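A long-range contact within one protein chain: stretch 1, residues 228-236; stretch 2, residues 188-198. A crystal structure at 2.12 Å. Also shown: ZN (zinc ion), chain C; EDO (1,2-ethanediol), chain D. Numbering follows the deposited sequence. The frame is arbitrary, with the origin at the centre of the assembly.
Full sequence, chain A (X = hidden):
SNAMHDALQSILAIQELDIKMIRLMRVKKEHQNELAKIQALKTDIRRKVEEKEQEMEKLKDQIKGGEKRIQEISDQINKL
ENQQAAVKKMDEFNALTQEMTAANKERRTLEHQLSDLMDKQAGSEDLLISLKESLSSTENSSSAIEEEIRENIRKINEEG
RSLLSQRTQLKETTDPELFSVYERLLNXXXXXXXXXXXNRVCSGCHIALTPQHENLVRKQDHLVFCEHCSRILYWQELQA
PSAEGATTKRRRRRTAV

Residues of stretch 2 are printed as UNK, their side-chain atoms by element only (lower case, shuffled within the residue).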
# COMPACT_ATOMS: atom_id res chain seq x y z
N HIS A 228 -17.86 5.57 -36.86
CA HIS A 228 -17.78 4.42 -35.95
C HIS A 228 -17.30 4.76 -34.55
O HIS A 228 -17.86 4.25 -33.58
CB HIS A 228 -16.92 3.32 -36.59
CG HIS A 228 -17.38 3.01 -37.98
ND1 HIS A 228 -18.25 1.98 -38.27
CD2 HIS A 228 -17.17 3.66 -39.15
CE1 HIS A 228 -18.52 1.98 -39.56
NE2 HIS A 228 -17.87 2.98 -40.12
N CYS A 229 -16.29 5.61 -34.40
CA CYS A 229 -15.81 5.94 -33.06
C CYS A 229 -16.18 7.34 -32.61
O CYS A 229 -15.98 7.65 -31.44
CB CYS A 229 -14.29 5.74 -32.95
SG CYS A 229 -13.23 7.00 -33.80
N SER A 230 -16.68 8.19 -33.50
CA SER A 230 -17.15 9.55 -33.18
C SER A 230 -16.02 10.56 -32.99
O SER A 230 -16.33 11.76 -32.70
CB SER A 230 -18.06 9.62 -31.93
OG SER A 230 -19.27 8.89 -32.10
N ARG A 231 -14.75 10.17 -33.12
CA ARG A 231 -13.67 11.13 -33.08
C ARG A 231 -13.79 12.14 -34.23
O ARG A 231 -14.40 11.86 -35.27
CB ARG A 231 -12.34 10.42 -33.22
CG ARG A 231 -11.99 9.52 -32.01
CD ARG A 231 -10.60 8.95 -32.18
NE ARG A 231 -10.07 8.39 -30.93
CZ ARG A 231 -10.38 7.19 -30.47
NH1 ARG A 231 -11.24 6.42 -31.12
NH2 ARG A 231 -9.83 6.76 -29.33
N ILE A 232 -13.17 13.31 -34.05
CA ILE A 232 -13.11 14.34 -35.09
C ILE A 232 -12.03 13.96 -36.11
O ILE A 232 -10.88 13.72 -35.74
CB ILE A 232 -12.77 15.71 -34.47
CG1 ILE A 232 -13.92 16.17 -33.57
CG2 ILE A 232 -12.45 16.74 -35.57
CD1 ILE A 232 -13.50 17.14 -32.49
N LEU A 233 -12.40 13.93 -37.39
CA LEU A 233 -11.46 13.58 -38.46
C LEU A 233 -11.03 14.84 -39.21
O LEU A 233 -11.82 15.79 -39.41
CB LEU A 233 -12.10 12.62 -39.47
CG LEU A 233 -12.41 11.16 -39.13
CD1 LEU A 233 -13.31 10.55 -40.18
CD2 LEU A 233 -11.11 10.30 -39.01
N TYR A 234 -9.79 14.83 -39.70
CA TYR A 234 -9.28 15.95 -40.47
C TYR A 234 -8.31 15.41 -41.51
O TYR A 234 -7.87 14.26 -41.45
CB TYR A 234 -8.63 17.01 -39.58
CG TYR A 234 -7.26 16.60 -39.05
CD1 TYR A 234 -7.13 15.91 -37.84
CD2 TYR A 234 -6.08 16.91 -39.75
CE1 TYR A 234 -5.88 15.53 -37.32
CE2 TYR A 234 -4.81 16.54 -39.24
CZ TYR A 234 -4.72 15.85 -38.03
OH TYR A 234 -3.50 15.47 -37.52
N TRP A 235 -7.97 16.27 -42.46
CA TRP A 235 -7.18 15.91 -43.63
C TRP A 235 -5.80 16.55 -43.53
O TRP A 235 -5.70 17.78 -43.38
CB TRP A 235 -7.90 16.42 -44.88
CG TRP A 235 -7.19 16.12 -46.15
CD1 TRP A 235 -6.54 17.01 -46.96
CD2 TRP A 235 -7.06 14.84 -46.76
NE1 TRP A 235 -6.00 16.35 -48.04
CE2 TRP A 235 -6.32 15.02 -47.94
CE3 TRP A 235 -7.50 13.56 -46.42
CZ2 TRP A 235 -6.00 13.96 -48.79
CZ3 TRP A 235 -7.19 12.50 -47.26
CH2 TRP A 235 -6.44 12.71 -48.43
N GLN A 236 -4.75 15.72 -43.63
CA GLN A 236 -3.32 16.11 -43.52
C GLN A 236 -2.83 15.99 -42.07
O GLN A 236 -1.64 15.80 -41.82
CB GLN A 236 -3.01 17.52 -44.05
CG GLN A 236 -2.88 17.66 -45.55
CD GLN A 236 -2.09 18.91 -45.92
OE1 GLN A 236 -1.66 19.65 -45.03
NE2 GLN A 236 -1.90 19.15 -47.21
N UNK A 188 -13.81 10.80 -22.69
CA UNK A 188 -14.37 9.48 -22.98
C UNK A 188 -13.28 8.47 -23.39
O UNK A 188 -13.25 7.34 -22.89
c UNK A 188 -15.52 9.68 -24.01
c UNK A 188 -15.92 8.41 -24.75
o UNK A 188 -15.65 7.29 -24.31
n UNK A 188 -16.62 8.59 -25.90
N UNK A 189 -12.33 8.87 -24.25
CA UNK A 189 -11.39 7.93 -24.87
C UNK A 189 -10.02 7.93 -24.23
O UNK A 189 -9.31 6.92 -24.32
c UNK A 189 -12.44 8.57 -27.15
c UNK A 189 -14.08 7.49 -28.63
c UNK A 189 -13.17 7.29 -27.45
n UNK A 189 -14.78 6.23 -28.88
c UNK A 189 -11.18 8.28 -26.35
N UNK A 190 -9.59 9.05 -23.65
CA UNK A 190 -8.29 9.13 -22.97
C UNK A 190 -7.12 8.94 -23.94
O UNK A 190 -6.06 8.44 -23.57
c UNK A 190 -8.20 8.13 -21.79
c UNK A 190 -10.26 9.53 -18.74
n UNK A 190 -9.93 11.00 -18.73
c UNK A 190 -8.50 8.76 -20.40
c UNK A 190 -9.99 8.85 -20.08
N UNK A 191 -7.28 9.36 -25.19
CA UNK A 191 -6.20 9.34 -26.16
C UNK A 191 -6.60 10.32 -27.28
O UNK A 191 -7.56 11.08 -27.14
o UNK A 191 -6.90 6.05 -27.73
o UNK A 191 -7.95 7.97 -27.81
c UNK A 191 -5.86 7.91 -26.62
c UNK A 191 -6.98 7.27 -27.44
N UNK A 192 -5.86 10.31 -28.39
CA UNK A 192 -6.07 11.37 -29.38
C UNK A 192 -7.46 11.23 -29.97
O UNK A 192 -7.82 10.16 -30.48
c UNK A 192 -3.70 11.96 -29.96
n UNK A 192 0.59 12.21 -29.01
n UNK A 192 -0.74 10.39 -29.32
n UNK A 192 -1.29 12.43 -30.33
c UNK A 192 -5.00 11.34 -30.47
c UNK A 192 -2.52 11.95 -30.98
c UNK A 192 -0.50 11.68 -29.55
N UNK A 193 -8.23 12.31 -29.89
CA UNK A 193 -9.60 12.31 -30.39
C UNK A 193 -9.81 13.23 -31.61
O UNK A 193 -10.88 13.18 -32.25
c UNK A 193 -10.57 12.65 -29.25
c UNK A 193 -10.50 11.52 -28.15
c UNK A 193 -10.20 13.99 -28.64
N UNK A 194 -8.85 14.09 -31.94
CA UNK A 194 -8.82 14.82 -33.21
C UNK A 194 -7.74 14.14 -34.03
O UNK A 194 -6.55 14.29 -33.73
c UNK A 194 -8.61 17.09 -34.36
c UNK A 194 -9.42 16.92 -31.98
c UNK A 194 -8.49 16.31 -33.00
N UNK A 195 -8.14 13.34 -35.01
CA UNK A 195 -7.19 12.42 -35.64
C UNK A 195 -7.27 12.50 -37.15
O UNK A 195 -8.34 12.79 -37.71
c UNK A 195 -8.81 10.45 -35.73
c UNK A 195 -7.29 10.81 -33.65
c UNK A 195 -7.45 10.96 -35.20
N UNK A 196 -6.18 12.27 -37.87
CA UNK A 196 -6.22 12.40 -39.33
C UNK A 196 -6.65 11.10 -40.01
O UNK A 196 -6.63 10.01 -39.41
c UNK A 196 -3.94 12.06 -38.61
c UNK A 196 -4.77 12.78 -39.68
c UNK A 196 -4.81 12.04 -37.35
N UNK A 197 -7.12 11.27 -41.25
CA UNK A 197 -7.31 10.16 -42.19
C UNK A 197 -5.94 9.61 -42.57
O UNK A 197 -5.10 10.35 -43.10
c UNK A 197 -10.45 10.65 -42.91
c UNK A 197 -8.02 10.63 -43.46
c UNK A 197 -9.28 11.46 -43.18
c UNK A 197 -8.34 9.43 -44.37
N UNK A 198 -5.72 8.31 -42.36
CA UNK A 198 -4.52 7.61 -42.84
C UNK A 198 -4.96 6.41 -43.67
O UNK A 198 -5.77 5.59 -43.21
c UNK A 198 -3.62 7.06 -41.70
o UNK A 198 -2.18 9.68 -41.74
c UNK A 198 -3.36 7.98 -40.48
c UNK A 198 -2.23 9.01 -40.66
o UNK A 198 -1.41 9.19 -39.70
ZN ZN C . -12.90 6.07 -35.87
C1 EDO D . -13.09 18.28 -41.33
O1 EDO D . -11.97 18.85 -42.02
C2 EDO D . -12.93 18.65 -39.86
O2 EDO D . -13.74 17.73 -39.12

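Position 188 carries two side-chain carbons, the second bearing one oxygen and one nitrogen, and nothing reaches across to stretch 1: an amide, Asn188. Its CB points toward stretch 1 all the same. Position 189 has four carbons in a row ending in a nitrogen that meets Cys229 O, with the chain passing over one face of the Arg231 guanidinium, so it is Lys189. Its NZ donates to Cys229 O at 3.2 Å, and its CG is the atom over the guanidinium; the two cationic ends lie close, Lys189 NZ 4.2 Å from Arg231 NH1, a like-charge proximity set beside the bond to Cys229 O. Position 190 has the same unbranched chain and terminal nitrogen, out of touch with stretch 1: Lys190. It takes positive phi as the helix ends, and its CA-to-CB bond points away.

At 191 two carbons end in two oxygens, one of them meeting Arg231 NH2, a carboxylate: Asp191. Its OD1 receives Arg231 NH2 at 2.7 Å, a nearly straight hydrogen bond within a salt bridge. Position 192 shows three carbons, a nitrogen, then a carbon with two more nitrogens, a guanidinium that leads away and bonds elsewhere in the structure: Arg192. What matters here is the backbone, whose O accepts Arg231 NE at 2.9 Å.

Position 193 has one carbon forking into two, near the Arg231 side chain: Val193. Its O takes the amide N of Ile232 at 2.9 Å and starts the ladder. Position 194 repeats the three-carbon fork, one branch carbon packing against Ile232 and the Tyr234 ring: Val194, whose CG1 meets Ile232 CG2 and Tyr234 CD1, each at 4.0 Å. At 195 the fork recurs, now on the other face against Leu233: Val195, with CG2 4.0 Å from Leu233 CD2.

Position 196 has three carbons closing a ring onto the backbone N, set over the face of the Tyr234 ring, hence Pro196. Its CB sits 3.8 Å from the ring centroid, a CH-pi contact. Its missing amide hydrogen costs this pairing nothing, because the ladder uses the N atoms of 195 and 197. Position 197 has four carbons forked at the first, one arm two carbons long, packing on Leu233: Ile197, whose CD1 lies 4.0 Å from Leu233 CD1. Position 198, three carbons with two oxygens on the third, makes no contact; it is Glu198.

The contact is a short parallel pairing locked at one end. Val195 N donates to Ile232 O at 2.9 Å, Tyr234 N to Val195 O at 3.2 Å, and Ile197 N to Tyr234 O at 3.1 Å. Alternation sorts the side chains: Ile232, Tyr234, Val194 and Pro196 share one face, Leu233 and Val195 the other. Before the strand, Arg231 clamps the 191–192 turn, while its NH1 and N both donate to Cys229 SG, itself 2.3 Å from ZN, tying the clamp to the metal site.

Stretch 2 (188-198) NKKDRVVVPIE
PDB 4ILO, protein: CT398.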